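Local structure of Non-reducing end beta-L-arabinofuranosidase (Bacteroides thetaiotaomicron, 5MQO) at residues I386-F391 and E409-N414; K403-V408 and Y482-G487; N380-N385 and P460-T465. The protein is a family GH127 glycoside hydrolase involved in breaking down plant pectin, probably as an aceric acidase. One frame throughout, in Å; residues are numbered along the deposited sequence.

Contact 1 (I386-F391 and E409-N414)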
ATOM      1  N   ILE A 386      -3.568  -1.946  -1.016  1.00 49.01           N
ATOM      2  CA  ILE A 386      -3.589  -0.587  -0.460  1.00 48.63           C
ATOM      3  C   ILE A 386      -4.155  -0.616   0.951  1.00 49.17           C
ATOM      4  O   ILE A 386      -3.761   0.175   1.795  1.00 49.13           O
ATOM      5  CB  ILE A 386      -4.445   0.376  -1.335  1.00 47.75           C
ATOM      6  CG1 ILE A 386      -3.778   0.571  -2.702  1.00 47.04           C
ATOM      7  CG2 ILE A 386      -4.690   1.729  -0.637  1.00 47.27           C
ATOM      8  CD1 ILE A 386      -4.604   1.333  -3.714  1.00 47.17           C
ATOM      9  N   GLY A 387      -5.121  -1.494   1.175  1.00 48.25           N
ATOM     10  CA  GLY A 387      -5.703  -1.663   2.492  1.00 47.89           C
ATOM     11  C   GLY A 387      -4.683  -2.156   3.496  1.00 47.34           C
ATOM     12  O   GLY A 387      -4.542  -1.581   4.566  1.00 47.04           O
ATOM     13  N   ASN A 388      -3.970  -3.222   3.142  1.00 47.56           N
ATOM     14  CA  ASN A 388      -2.905  -3.753   3.989  1.00 46.81           C
ATOM     15  C   ASN A 388      -1.838  -2.665   4.256  1.00 47.60           C
ATOM     16  O   ASN A 388      -1.298  -2.585   5.360  1.00 49.32           O
ATOM     17  CB  ASN A 388      -2.269  -4.964   3.327  1.00 44.59           C
ATOM     18  CG  ASN A 388      -1.398  -5.777   4.274  1.00 45.11           C
ATOM     19  OD1 ASN A 388      -1.668  -5.913   5.479  1.00 45.83           O
ATOM     20  ND2 ASN A 388      -0.357  -6.374   3.713  1.00 45.62           N
ATOM     21  N   MET A 389      -1.559  -1.831   3.257  1.00 46.88           N
ATOM     22  CA  MET A 389      -0.595  -0.749   3.396  1.00 48.75           C
ATOM     23  C   MET A 389      -1.042   0.300   4.437  1.00 48.99           C
ATOM     24  O   MET A 389      -0.284   0.657   5.324  1.00 47.98           O
ATOM     25  CB  MET A 389      -0.405  -0.076   2.044  1.00 50.51           C
ATOM     26  CG  MET A 389       0.581   1.072   2.074  1.00 52.81           C
ATOM     27  SD  MET A 389       0.667   1.975   0.532  1.00 53.79           S
ATOM     28  CE  MET A 389       1.384   3.481   1.135  1.00 55.54           C
ATOM     29  N   LEU A 390      -2.276   0.776   4.293  1.00 50.14           N
ATOM     30  CA  LEU A 390      -2.884   1.734   5.198  1.00 50.46           C
ATOM     31  C   LEU A 390      -3.142   1.146   6.607  1.00 49.78           C
ATOM     32  O   LEU A 390      -3.017   1.856   7.588  1.00 47.48           O
ATOM     33  CB  LEU A 390      -4.182   2.247   4.614  1.00 51.67           C
ATOM     34  CG  LEU A 390      -4.218   3.017   3.292  1.00 53.66           C
ATOM     35  CD1 LEU A 390      -5.675   3.159   2.827  1.00 55.40           C
ATOM     36  CD2 LEU A 390      -3.588   4.387   3.388  1.00 54.85           C
ATOM     37  N   PHE A 391      -3.501  -0.135   6.708  1.00 49.66           N
ATOM     38  CA  PHE A 391      -3.530  -0.823   8.016  1.00 48.87           C
ATOM     39  C   PHE A 391      -2.146  -0.706   8.667  1.00 49.06           C
ATOM     40  O   PHE A 391      -2.015  -0.227   9.797  1.00 49.48           O
ATOM     41  CB  PHE A 391      -3.974  -2.293   7.865  1.00 48.41           C
ATOM     42  CG  PHE A 391      -3.958  -3.120   9.152  1.00 48.42           C
ATOM     43  CD1 PHE A 391      -4.309  -2.581  10.397  1.00 48.47           C
ATOM     44  CD2 PHE A 391      -3.647  -4.476   9.102  1.00 48.67           C
ATOM     45  CE1 PHE A 391      -4.309  -3.360  11.560  1.00 47.57           C
ATOM     46  CE2 PHE A 391      -3.645  -5.261  10.270  1.00 49.53           C
ATOM     47  CZ  PHE A 391      -3.965  -4.690  11.505  1.00 48.88           C
ATOM     48  N   GLU A 409       6.231  -0.476   3.033  1.00 49.70           N
ATOM     49  CA  GLU A 409       7.146  -0.405   1.865  1.00 50.92           C
ATOM     50  C   GLU A 409       6.907  -1.560   0.885  1.00 51.09           C
ATOM     51  O   GLU A 409       6.744  -1.329  -0.332  1.00 50.45           O
ATOM     52  CB  GLU A 409       8.631  -0.396   2.271  1.00 50.75           C
ATOM     53  CG  GLU A 409       9.604   0.072   1.177  1.00 50.94           C
ATOM     54  CD  GLU A 409      11.059   0.136   1.647  1.00 53.52           C
ATOM     55  OE1 GLU A 409      11.576  -0.928   2.068  1.00 57.26           O
ATOM     56  OE2 GLU A 409      11.667   1.244   1.666  1.00 55.09           O
ATOM     57  N   THR A 410       6.897  -2.783   1.419  1.00 48.93           N
ATOM     58  CA  THR A 410       6.639  -3.988   0.620  1.00 48.50           C
ATOM     59  C   THR A 410       5.384  -3.821  -0.225  1.00 47.68           C
ATOM     60  O   THR A 410       5.429  -4.018  -1.442  1.00 47.71           O
ATOM     61  CB  THR A 410       6.463  -5.197   1.545  1.00 49.39           C
ATOM     62  OG1 THR A 410       7.609  -5.255   2.404  1.00 49.92           O
ATOM     63  CG2 THR A 410       6.288  -6.535   0.770  1.00 47.85           C
ATOM     64  N   CYS A 411       4.301  -3.383   0.412  1.00 46.21           N
ATOM     65  CA  CYS A 411       3.034  -3.170  -0.282  1.00 46.62           C
ATOM     66  C   CYS A 411       3.145  -2.110  -1.376  1.00 47.74           C
ATOM     67  O   CYS A 411       2.738  -2.337  -2.537  1.00 46.92           O
ATOM     68  CB  CYS A 411       1.918  -2.834   0.714  1.00 45.76           C
ATOM     69  SG  CYS A 411       1.388  -4.249   1.721  1.00 47.66           S
ATOM     70  N   LEU A 412       3.740  -0.976  -1.017  1.00 48.77           N
ATOM     71  CA  LEU A 412       3.850   0.145  -1.947  1.00 51.31           C
ATOM     72  C   LEU A 412       4.563  -0.188  -3.258  1.00 50.98           C
ATOM     73  O   LEU A 412       3.995   0.103  -4.309  1.00 52.20           O
ATOM     74  CB  LEU A 412       4.497   1.376  -1.280  1.00 53.27           C
ATOM     75  CG  LEU A 412       4.596   2.678  -2.106  1.00 54.07           C
ATOM     76  CD1 LEU A 412       3.270   3.226  -2.618  1.00 54.14           C
ATOM     77  CD2 LEU A 412       5.298   3.746  -1.275  1.00 56.36           C
ATOM     78  N   TYR A 413       5.771  -0.785  -3.208  1.00 50.45           N
ATOM     79  CA  TYR A 413       6.505  -1.139  -4.448  1.00 50.15           C
ATOM     80  C   TYR A 413       5.892  -2.368  -5.175  1.00 49.92           C
ATOM     81  O   TYR A 413       5.857  -2.412  -6.392  1.00 50.58           O
ATOM     82  CB  TYR A 413       8.001  -1.397  -4.219  1.00 49.77           C
ATOM     83  CG  TYR A 413       8.859  -0.216  -3.784  1.00 49.62           C
ATOM     84  CD1 TYR A 413       9.444   0.647  -4.703  1.00 50.60           C
ATOM     85  CD2 TYR A 413       9.134   0.004  -2.447  1.00 49.76           C
ATOM     86  CE1 TYR A 413      10.241   1.737  -4.289  1.00 50.39           C
ATOM     87  CE2 TYR A 413       9.935   1.066  -2.035  1.00 50.33           C
ATOM     88  CZ  TYR A 413      10.491   1.925  -2.951  1.00 49.91           C
ATOM     89  OH  TYR A 413      11.250   2.971  -2.453  1.00 50.94           O
ATOM     90  N   ASN A 414       5.385  -3.346  -4.456  1.00 48.73           N
ATOM     91  CA  ASN A 414       5.157  -4.658  -5.082  1.00 50.60           C
ATOM     92  C   ASN A 414       3.699  -5.074  -5.331  1.00 51.69           C
ATOM     93  O   ASN A 414       3.472  -5.977  -6.132  1.00 49.29           O
ATOM     94  CB  ASN A 414       5.847  -5.742  -4.246  1.00 50.41           C
ATOM     95  CG  ASN A 414       7.289  -5.439  -4.036  1.00 48.97           C
ATOM     96  OD1 ASN A 414       8.041  -5.408  -4.981  1.00 50.68           O
ATOM     97  ND2 ASN A 414       7.669  -5.138  -2.817  1.00 50.59           N
TER
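Met389 and Cys411 face each other across an antiparallel helix hairpin, formed by helices 382-399 and 402-416 of the helical barrel expected for a GH127 catalytic domain. The axes of the two short segments approach to 8.8 Å with a signed crossing angle of -151°. Met389 CA and Cys411 CA are 5.7 Å apart, the closest backbone pair here, and the CB atoms of both residues are directed into the interface.

Met389 carries most of the apolar contact. Its CB rests on Cys411 CB at 3.8 Å. CG lies anti to the backbone N (chi1 180°), and the extended chain carries the thioether across helix 402-416, roughly square to its axis. CG passes beside Val408, one turn before Leu412. SD then comes within 4.3 Å of Leu412 CD1, and the CE methyl ends 4.2 Å from that same Leu412 CD1, a loose apolar contact between the outer ends of two side chains. Leu412 also touches Leu485, which lies in a loop beyond helix 402-416.

Ile386 has its CB bond directed away from helix 402-416; its side chain packs instead on Tyr302 and on Asn461, Thr462 and Thr465 of helix 458-466.

The polar half of the interface belongs to Asn388 and Cys411. Asn388 also touches Asn301 and Met335, and its ND2 is hydrogen-bonded to Gly339 O, which gives this buried amide nitrogen a polar partner away from the sulfur. Asn388 CB brushes the sulfur too, so Cys411 SG sits alongside the amide-bearing branch. Asn388 ND2 lies 3.4 Å from Cys411 SG, a close approach rather than a hydrogen bond.

Contact 2 (K403-V408 and Y482-G487)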
ATOM      1  N   LYS A 403       8.597  -2.692  12.242  1.00 56.07           N
ATOM      2  CA  LYS A 403       8.125  -3.845  11.490  1.00 56.48           C
ATOM      3  C   LYS A 403       6.849  -3.532  10.695  1.00 55.59           C
ATOM      4  O   LYS A 403       6.610  -4.134   9.656  1.00 57.50           O
ATOM      5  CB  LYS A 403       7.924  -5.053  12.406  1.00 57.48           C
ATOM      6  CG  LYS A 403       6.642  -5.029  13.221  1.00 57.43           C
ATOM      7  CD  LYS A 403       6.649  -6.097  14.291  1.00 57.12           C
ATOM      8  CE  LYS A 403       5.289  -6.230  14.956  1.00 57.81           C
ATOM      9  NZ  LYS A 403       5.123  -7.607  15.490  1.00 58.11           N
ATOM     10  N   TYR A 404       6.037  -2.598  11.182  1.00 52.84           N
ATOM     11  CA  TYR A 404       4.884  -2.143  10.424  1.00 51.38           C
ATOM     12  C   TYR A 404       5.308  -1.271   9.246  1.00 50.78           C
ATOM     13  O   TYR A 404       4.697  -1.333   8.186  1.00 51.03           O
ATOM     14  CB  TYR A 404       3.894  -1.400  11.328  1.00 51.76           C
ATOM     15  CG  TYR A 404       3.307  -2.266  12.428  1.00 51.43           C
ATOM     16  CD1 TYR A 404       2.490  -3.372  12.115  1.00 50.77           C
ATOM     17  CD2 TYR A 404       3.575  -2.005  13.768  1.00 49.46           C
ATOM     18  CE1 TYR A 404       1.955  -4.164  13.112  1.00 49.98           C
ATOM     19  CE2 TYR A 404       3.056  -2.800  14.758  1.00 49.83           C
ATOM     20  CZ  TYR A 404       2.245  -3.869  14.426  1.00 51.22           C
ATOM     21  OH  TYR A 404       1.723  -4.654  15.414  1.00 53.09           O
ATOM     22  N   ALA A 405       6.363  -0.478   9.418  1.00 50.80           N
ATOM     23  CA  ALA A 405       6.936   0.270   8.292  1.00 51.68           C
ATOM     24  C   ALA A 405       7.443  -0.603   7.118  1.00 50.95           C
ATOM     25  O   ALA A 405       7.316  -0.196   5.949  1.00 53.60           O
ATOM     26  CB  ALA A 405       8.035   1.214   8.767  1.00 52.49           C
ATOM     27  N   GLU A 406       8.006  -1.770   7.425  1.00 49.25           N
ATOM     28  CA  GLU A 406       8.440  -2.734   6.407  1.00 50.97           C
ATOM     29  C   GLU A 406       7.298  -3.120   5.462  1.00 51.42           C
ATOM     30  O   GLU A 406       7.451  -3.111   4.227  1.00 52.77           O
ATOM     31  CB  GLU A 406       8.986  -3.994   7.092  1.00 52.25           C
ATOM     32  CG  GLU A 406       9.673  -5.015   6.195  1.00 52.72           C
ATOM     33  CD  GLU A 406      10.858  -4.473   5.429  1.00 54.37           C
ATOM     34  OE1 GLU A 406      11.648  -3.686   5.992  1.00 56.31           O
ATOM     35  OE2 GLU A 406      11.008  -4.835   4.246  1.00 57.73           O
ATOM     36  N   LEU A 407       6.142  -3.407   6.049  1.00 51.54           N
ATOM     37  CA  LEU A 407       4.946  -3.778   5.292  1.00 51.75           C
ATOM     38  C   LEU A 407       4.373  -2.670   4.447  1.00 51.09           C
ATOM     39  O   LEU A 407       3.892  -2.932   3.334  1.00 49.76           O
ATOM     40  CB  LEU A 407       3.890  -4.372   6.234  1.00 52.84           C
ATOM     41  CG  LEU A 407       4.365  -5.828   6.439  1.00 53.66           C
ATOM     42  CD1 LEU A 407       4.232  -6.281   7.853  1.00 56.20           C
ATOM     43  CD2 LEU A 407       3.642  -6.774   5.494  1.00 52.56           C
ATOM     44  N   VAL A 408       4.422  -1.443   4.964  1.00 50.31           N
ATOM     45  CA  VAL A 408       4.054  -0.283   4.162  1.00 49.16           C
ATOM     46  C   VAL A 408       4.916  -0.262   2.900  1.00 48.72           C
ATOM     47  O   VAL A 408       4.383  -0.077   1.815  1.00 47.73           O
ATOM     48  CB  VAL A 408       4.179   1.046   4.965  1.00 49.76           C
ATOM     49  CG1 VAL A 408       4.051   2.264   4.064  1.00 48.87           C
ATOM     50  CG2 VAL A 408       3.105   1.123   6.039  1.00 49.94           C
ATOM     51  N   TYR A 482      11.776  10.378  11.894  1.00 61.16           N
ATOM     52  CA  TYR A 482      11.980   8.999  11.455  1.00 59.15           C
ATOM     53  C   TYR A 482      12.023   8.882   9.944  1.00 59.48           C
ATOM     54  O   TYR A 482      11.097   9.336   9.266  1.00 59.28           O
ATOM     55  CB  TYR A 482      10.850   8.131  11.992  1.00 57.04           C
ATOM     56  CG  TYR A 482      10.805   8.077  13.498  1.00 56.29           C
ATOM     57  CD1 TYR A 482      10.306   9.158  14.240  1.00 57.23           C
ATOM     58  CD2 TYR A 482      11.257   6.954  14.191  1.00 55.00           C
ATOM     59  CE1 TYR A 482      10.250   9.112  15.627  1.00 58.05           C
ATOM     60  CE2 TYR A 482      11.212   6.905  15.584  1.00 56.41           C
ATOM     61  CZ  TYR A 482      10.717   7.984  16.298  1.00 56.99           C
ATOM     62  OH  TYR A 482      10.669   7.941  17.663  1.00 57.22           O
ATOM     63  N   CYS A 483      13.087   8.276   9.415  1.00 58.42           N
ATOM     64  CA  CYS A 483      13.135   7.977   7.982  1.00 58.29           C
ATOM     65  C   CYS A 483      12.540   6.579   7.749  1.00 57.48           C
ATOM     66  O   CYS A 483      13.168   5.563   8.069  1.00 55.67           O
ATOM     67  CB  CYS A 483      14.560   8.074   7.426  1.00 59.15           C
ATOM     68  SG  CYS A 483      15.393   9.633   7.821  1.00 60.68           S
ATOM     69  N   ASN A 484      11.341   6.558   7.172  1.00 55.24           N
ATOM     70  CA  ASN A 484      10.614   5.343   6.918  1.00 56.89           C
ATOM     71  C   ASN A 484      10.716   4.814   5.484  1.00 56.83           C
ATOM     72  O   ASN A 484      11.019   3.645   5.295  1.00 55.80           O
ATOM     73  CB  ASN A 484       9.166   5.568   7.310  1.00 58.21           C
ATOM     74  CG  ASN A 484       9.005   5.678   8.804  1.00 58.31           C
ATOM     75  OD1 ASN A 484       9.410   4.787   9.520  1.00 59.94           O
ATOM     76  ND2 ASN A 484       8.428   6.769   9.278  1.00 59.87           N
ATOM     77  N   LEU A 485      10.449   5.637   4.476  1.00 57.86           N
ATOM     78  CA  LEU A 485      10.595   5.183   3.085  1.00 58.63           C
ATOM     79  C   LEU A 485      11.640   5.997   2.398  1.00 59.54           C
ATOM     80  O   LEU A 485      11.393   7.161   2.108  1.00 58.39           O
ATOM     81  CB  LEU A 485       9.306   5.286   2.267  1.00 59.09           C
ATOM     82  CG  LEU A 485       8.053   4.506   2.688  1.00 60.39           C
ATOM     83  CD1 LEU A 485       7.170   4.281   1.464  1.00 60.84           C
ATOM     84  CD2 LEU A 485       8.356   3.201   3.412  1.00 59.29           C
ATOM     85  N   TYR A 486      12.776   5.347   2.104  1.00 58.93           N
ATOM     86  CA  TYR A 486      13.905   5.964   1.428  1.00 57.21           C
ATOM     87  C   TYR A 486      13.584   6.293  -0.028  1.00 58.88           C
ATOM     88  O   TYR A 486      12.877   5.554  -0.719  1.00 61.00           O
ATOM     89  CB  TYR A 486      15.181   5.085   1.546  1.00 56.72           C
ATOM     90  CG  TYR A 486      15.563   4.787   2.994  1.00 55.43           C
ATOM     91  CD1 TYR A 486      15.873   5.827   3.874  1.00 54.98           C
ATOM     92  CD2 TYR A 486      15.593   3.489   3.490  1.00 53.77           C
ATOM     93  CE1 TYR A 486      16.183   5.592   5.204  1.00 54.67           C
ATOM     94  CE2 TYR A 486      15.906   3.245   4.833  1.00 53.64           C
ATOM     95  CZ  TYR A 486      16.190   4.307   5.685  1.00 53.13           C
ATOM     96  OH  TYR A 486      16.501   4.134   7.009  1.00 50.50           O
ATOM     97  N   GLY A 487      14.138   7.410  -0.486  1.00 61.73           N
ATOM     98  CA  GLY A 487      13.911   7.950  -1.831  1.00 61.42           C
ATOM     99  C   GLY A 487      14.346   9.412  -1.839  1.00 62.09           C
ATOM    100  O   GLY A 487      14.232  10.115  -0.821  1.00 57.83           O
TER
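Ala405 of helix 402-416 meets Asn484, just past the end of strand 480-483, where the helical catalytic domain of GH127 packs against a beta-sheet of the middle domain. Ala405 CA and Asn484 CA are 6.4 Å apart, close enough for the small methyl and the amide to meet directly. No hydrogen bond crosses between the segments.

The closer part of the contact is Ala405 CB against Asn484 OD1, at 3.9 Å. Both CB atoms are directed at the opposing segment. With CG anti to its carbonyl carbon (chi1 -70°), the Asn484 amide is set against Ala405, and its oxygen, not its nitrogen, approaches the methyl. Asn484 ND2 stays farther back, 5.6 Å from Ala405 CB. The amide is held from the sheet side: OD1 is hydrogen-bonded to Tyr560 OH and ND2 to Thr475 OG1. Two bonds at different atoms should fix the rotation of the amide, making it a firm surface for the helix.

Contact thins out toward Leu485, although this side is buried too. The Leu485 CB bond runs past the helix, and the two methyls come in at the far end, CD2 being marginally nearer Val408 CG1 at 4.5 Å. Leu485 CD2 is also 4.4 Å from Ala405 O; both distances are at the outer limit of van der Waals contact. Solvent is approached at the other end of the helical segment, where Lys403 is partly exposed.

Charge links the domains beside this contact of methyls with an amide oxygen. Arg534 forms a salt bridge through NH2 to Glu406 OE1, and its NE donates to the backbone carbonyl oxygen Asn484 O.

Contact 3 (N380-N385 and P460-T465)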
ATOM      1  N   ASN A 380      -5.727 -10.804  -5.292  1.00 50.23           N
ATOM      2  CA  ASN A 380      -4.889  -9.632  -4.991  1.00 50.83           C
ATOM      3  C   ASN A 380      -5.333  -8.337  -5.675  1.00 51.64           C
ATOM      4  O   ASN A 380      -4.568  -7.610  -6.314  1.00 51.45           O
ATOM      5  CB  ASN A 380      -3.466  -9.959  -5.340  1.00 52.16           C
ATOM      6  CG  ASN A 380      -2.923 -11.082  -4.502  1.00 54.55           C
ATOM      7  OD1 ASN A 380      -3.418 -11.356  -3.396  1.00 56.63           O
ATOM      8  ND2 ASN A 380      -1.878 -11.735  -5.011  1.00 55.71           N
ATOM      9  N   GLU A 381      -6.617  -8.084  -5.530  1.00 52.92           N
ATOM     10  CA  GLU A 381      -7.239  -6.831  -5.892  1.00 51.52           C
ATOM     11  C   GLU A 381      -6.396  -5.650  -5.365  1.00 50.02           C
ATOM     12  O   GLU A 381      -6.045  -5.614  -4.186  1.00 47.82           O
ATOM     13  CB  GLU A 381      -8.642  -6.852  -5.292  1.00 51.99           C
ATOM     14  CG  GLU A 381      -9.348  -5.536  -5.252  1.00 54.66           C
ATOM     15  CD  GLU A 381     -10.831  -5.707  -5.115  1.00 55.86           C
ATOM     16  OE1 GLU A 381     -11.283  -6.698  -4.446  1.00 54.15           O
ATOM     17  OE2 GLU A 381     -11.512  -4.822  -5.689  1.00 58.12           O
ATOM     18  N   THR A 382      -6.059  -4.700  -6.238  1.00 49.23           N
ATOM     19  CA  THR A 382      -5.096  -3.649  -5.884  1.00 50.63           C
ATOM     20  C   THR A 382      -5.456  -2.887  -4.599  1.00 53.10           C
ATOM     21  O   THR A 382      -4.573  -2.531  -3.824  1.00 51.62           O
ATOM     22  CB  THR A 382      -4.878  -2.657  -7.043  1.00 48.96           C
ATOM     23  OG1 THR A 382      -4.567  -3.388  -8.240  1.00 49.14           O
ATOM     24  CG2 THR A 382      -3.748  -1.679  -6.728  1.00 46.77           C
ATOM     25  N   CYS A 383      -6.753  -2.681  -4.384  1.00 56.91           N
ATOM     26  CA  CYS A 383      -7.257  -1.933  -3.244  1.00 60.80           C
ATOM     27  C   CYS A 383      -7.091  -2.703  -1.946  1.00 57.46           C
ATOM     28  O   CYS A 383      -7.002  -2.096  -0.892  1.00 58.95           O
ATOM     29  CB  CYS A 383      -8.739  -1.561  -3.441  1.00 68.27           C
ATOM     30  SG  CYS A 383      -9.062  -0.316  -4.729  1.00 80.40           S
ATOM     31  N   ALA A 384      -7.080  -4.028  -2.015  1.00 54.43           N
ATOM     32  CA  ALA A 384      -6.858  -4.866  -0.822  1.00 51.74           C
ATOM     33  C   ALA A 384      -5.431  -4.669  -0.351  1.00 49.04           C
ATOM     34  O   ALA A 384      -5.149  -4.696   0.864  1.00 46.08           O
ATOM     35  CB  ALA A 384      -7.098  -6.353  -1.126  1.00 49.68           C
ATOM     36  N   ASN A 385      -4.544  -4.478  -1.330  1.00 46.98           N
ATOM     37  CA  ASN A 385      -3.119  -4.355  -1.076  1.00 46.98           C
ATOM     38  C   ASN A 385      -2.854  -2.939  -0.499  1.00 48.09           C
ATOM     39  O   ASN A 385      -2.088  -2.773   0.425  1.00 48.32           O
ATOM     40  CB  ASN A 385      -2.348  -4.628  -2.356  1.00 45.99           C
ATOM     41  CG  ASN A 385      -2.849  -5.873  -3.103  1.00 46.16           C
ATOM     42  OD1 ASN A 385      -3.552  -6.709  -2.543  1.00 47.26           O
ATOM     43  ND2 ASN A 385      -2.500  -5.984  -4.388  1.00 45.22           N
ATOM     44  N   PRO A 460      -9.085   4.825  -9.498  1.00 63.95           N
ATOM     45  CA  PRO A 460      -9.007   6.085  -8.770  1.00 63.64           C
ATOM     46  C   PRO A 460      -8.312   5.990  -7.407  1.00 61.11           C
ATOM     47  O   PRO A 460      -7.495   6.842  -7.070  1.00 57.23           O
ATOM     48  CB  PRO A 460     -10.471   6.476  -8.616  1.00 65.10           C
ATOM     49  CG  PRO A 460     -11.123   5.893  -9.822  1.00 65.71           C
ATOM     50  CD  PRO A 460     -10.448   4.574  -9.996  1.00 65.56           C
ATOM     51  N   ASN A 461      -8.618   4.947  -6.651  1.00 61.92           N
ATOM     52  CA  ASN A 461      -7.956   4.735  -5.377  1.00 61.95           C
ATOM     53  C   ASN A 461      -6.472   4.434  -5.627  1.00 61.69           C
ATOM     54  O   ASN A 461      -5.590   4.940  -4.899  1.00 65.44           O
ATOM     55  CB  ASN A 461      -8.673   3.628  -4.561  1.00 62.98           C
ATOM     56  CG  ASN A 461      -8.082   3.432  -3.165  1.00 63.35           C
ATOM     57  OD1 ASN A 461      -7.328   4.263  -2.677  1.00 68.50           O
ATOM     58  ND2 ASN A 461      -8.403   2.316  -2.530  1.00 64.53           N
ATOM     59  N   THR A 462      -6.172   3.647  -6.657  1.00 58.32           N
ATOM     60  CA  THR A 462      -4.772   3.349  -6.954  1.00 56.82           C
ATOM     61  C   THR A 462      -3.990   4.633  -7.228  1.00 58.68           C
ATOM     62  O   THR A 462      -2.956   4.859  -6.609  1.00 60.66           O
ATOM     63  CB  THR A 462      -4.655   2.350  -8.107  1.00 53.51           C
ATOM     64  OG1 THR A 462      -5.276   1.137  -7.688  1.00 55.85           O
ATOM     65  CG2 THR A 462      -3.230   2.063  -8.460  1.00 51.21           C
ATOM     66  N   LEU A 463      -4.511   5.475  -8.122  1.00 59.78           N
ATOM     67  CA  LEU A 463      -3.836   6.703  -8.542  1.00 59.43           C
ATOM     68  C   LEU A 463      -3.701   7.727  -7.399  1.00 58.00           C
ATOM     69  O   LEU A 463      -2.628   8.269  -7.172  1.00 57.41           O
ATOM     70  CB  LEU A 463      -4.544   7.331  -9.757  1.00 60.93           C
ATOM     71  CG  LEU A 463      -3.924   8.627 -10.337  1.00 62.70           C
ATOM     72  CD1 LEU A 463      -2.442   8.487 -10.646  1.00 61.87           C
ATOM     73  CD2 LEU A 463      -4.667   9.108 -11.582  1.00 63.51           C
ATOM     74  N   ARG A 464      -4.758   7.982  -6.662  1.00 57.64           N
ATOM     75  CA  ARG A 464      -4.622   8.895  -5.538  1.00 60.68           C
ATOM     76  C   ARG A 464      -3.642   8.375  -4.487  1.00 58.87           C
ATOM     77  O   ARG A 464      -2.948   9.160  -3.853  1.00 58.02           O
ATOM     78  CB  ARG A 464      -5.978   9.230  -4.913  1.00 64.09           C
ATOM     79  CG  ARG A 464      -6.568   8.158  -4.034  1.00 67.00           C
ATOM     80  CD  ARG A 464      -6.185   8.289  -2.556  1.00 68.65           C
ATOM     81  NE  ARG A 464      -7.364   8.573  -1.756  1.00 71.22           N
ATOM     82  CZ  ARG A 464      -8.354   7.707  -1.512  1.00 70.82           C
ATOM     83  NH1 ARG A 464      -8.323   6.466  -1.973  1.00 71.25           N
ATOM     84  NH2 ARG A 464      -9.401   8.094  -0.789  1.00 72.51           N
ATOM     85  N   THR A 465      -3.575   7.060  -4.310  1.00 57.43           N
ATOM     86  CA  THR A 465      -2.658   6.511  -3.320  1.00 57.63           C
ATOM     87  C   THR A 465      -1.235   6.751  -3.805  1.00 55.99           C
ATOM     88  O   THR A 465      -0.419   7.348  -3.087  1.00 55.67           O
ATOM     89  CB  THR A 465      -2.920   5.027  -3.039  1.00 57.79           C
ATOM     90  OG1 THR A 465      -4.088   4.904  -2.221  1.00 58.11           O
ATOM     91  CG2 THR A 465      -1.767   4.413  -2.290  1.00 58.86           C
TER
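The disulfide between Cys383 and Cys458 ties the first turn of helix 382-399 to the start of helix 458-466, and the contact lies beside this covalent link in the catalytic domain. Cys383 CA and Thr462 CA are the nearest backbone pair, 6.9 Å apart. The touching residues, Thr382, Cys383, Asn461 and Thr462, are all buried.

Two side-chain pairs make the contact. In the first, the Thr382 CG2 methyl lies against Thr462 OG1 at 3.3 Å, the oxygen approaching from its flank, and the two side chains cross at about a right angle. Thr382 has CG2 anti to its backbone N, which leaves OG1 beside that N (chi1 -52°) and turned to other partners, Asn431 ND2 and Phe428 O. Thr462 OG1 in turn bonds back to Cys458 O. Each hydroxyl thus has a polar partner of its own, and what meets between the helices is a methyl against an oxygen.

In the second pair, Cys383 SG lies 3.5 Å from Asn461 ND2 and 4.0 Å from Asn461 CB, so the disulfide sulfur rides along the asparagine branch. No hydrogen bond is made here; the amide nitrogen is bonded to Tyr302 OH.

The first turn of helix 382-399 is tied to the preceding loop by Asn385 ND2, which donates to Asn380 O at 3.3 Å.

Helix 297-314 covers the first segment, with Val298 against Cys383 and Ala384. On the second segment, helix 50-69 packs against Pro460 and Leu463, while helix 102-117 touches Pro460 and Asn461 and supplies Glu108 as the salt-bridge partner of Arg464.

Overall arrangement
All three contacts are buried, but contact 1 is the most central, its centre about 2 Å from that of the chain, against about 8 Å for contact 3 and 11 Å for contact 2. Contact 1 shares helix 382-399 with contact 3 and helix 402-416 with contact 2, so it joins the other two, which do not touch each other. On one side Leu412 CD2 meets Leu485 CD1 at 3.4 Å; on the other Ile386 CD1 lies 3.8 Å from Thr462 CA. Chemistry follows place: thioether and thiol sulfurs between helices of the catalytic domain in contact 1, a covalent disulfide beside threonines in contact 3, and sparse methyl contacts with one amide oxygen at the domain boundary in contact 2.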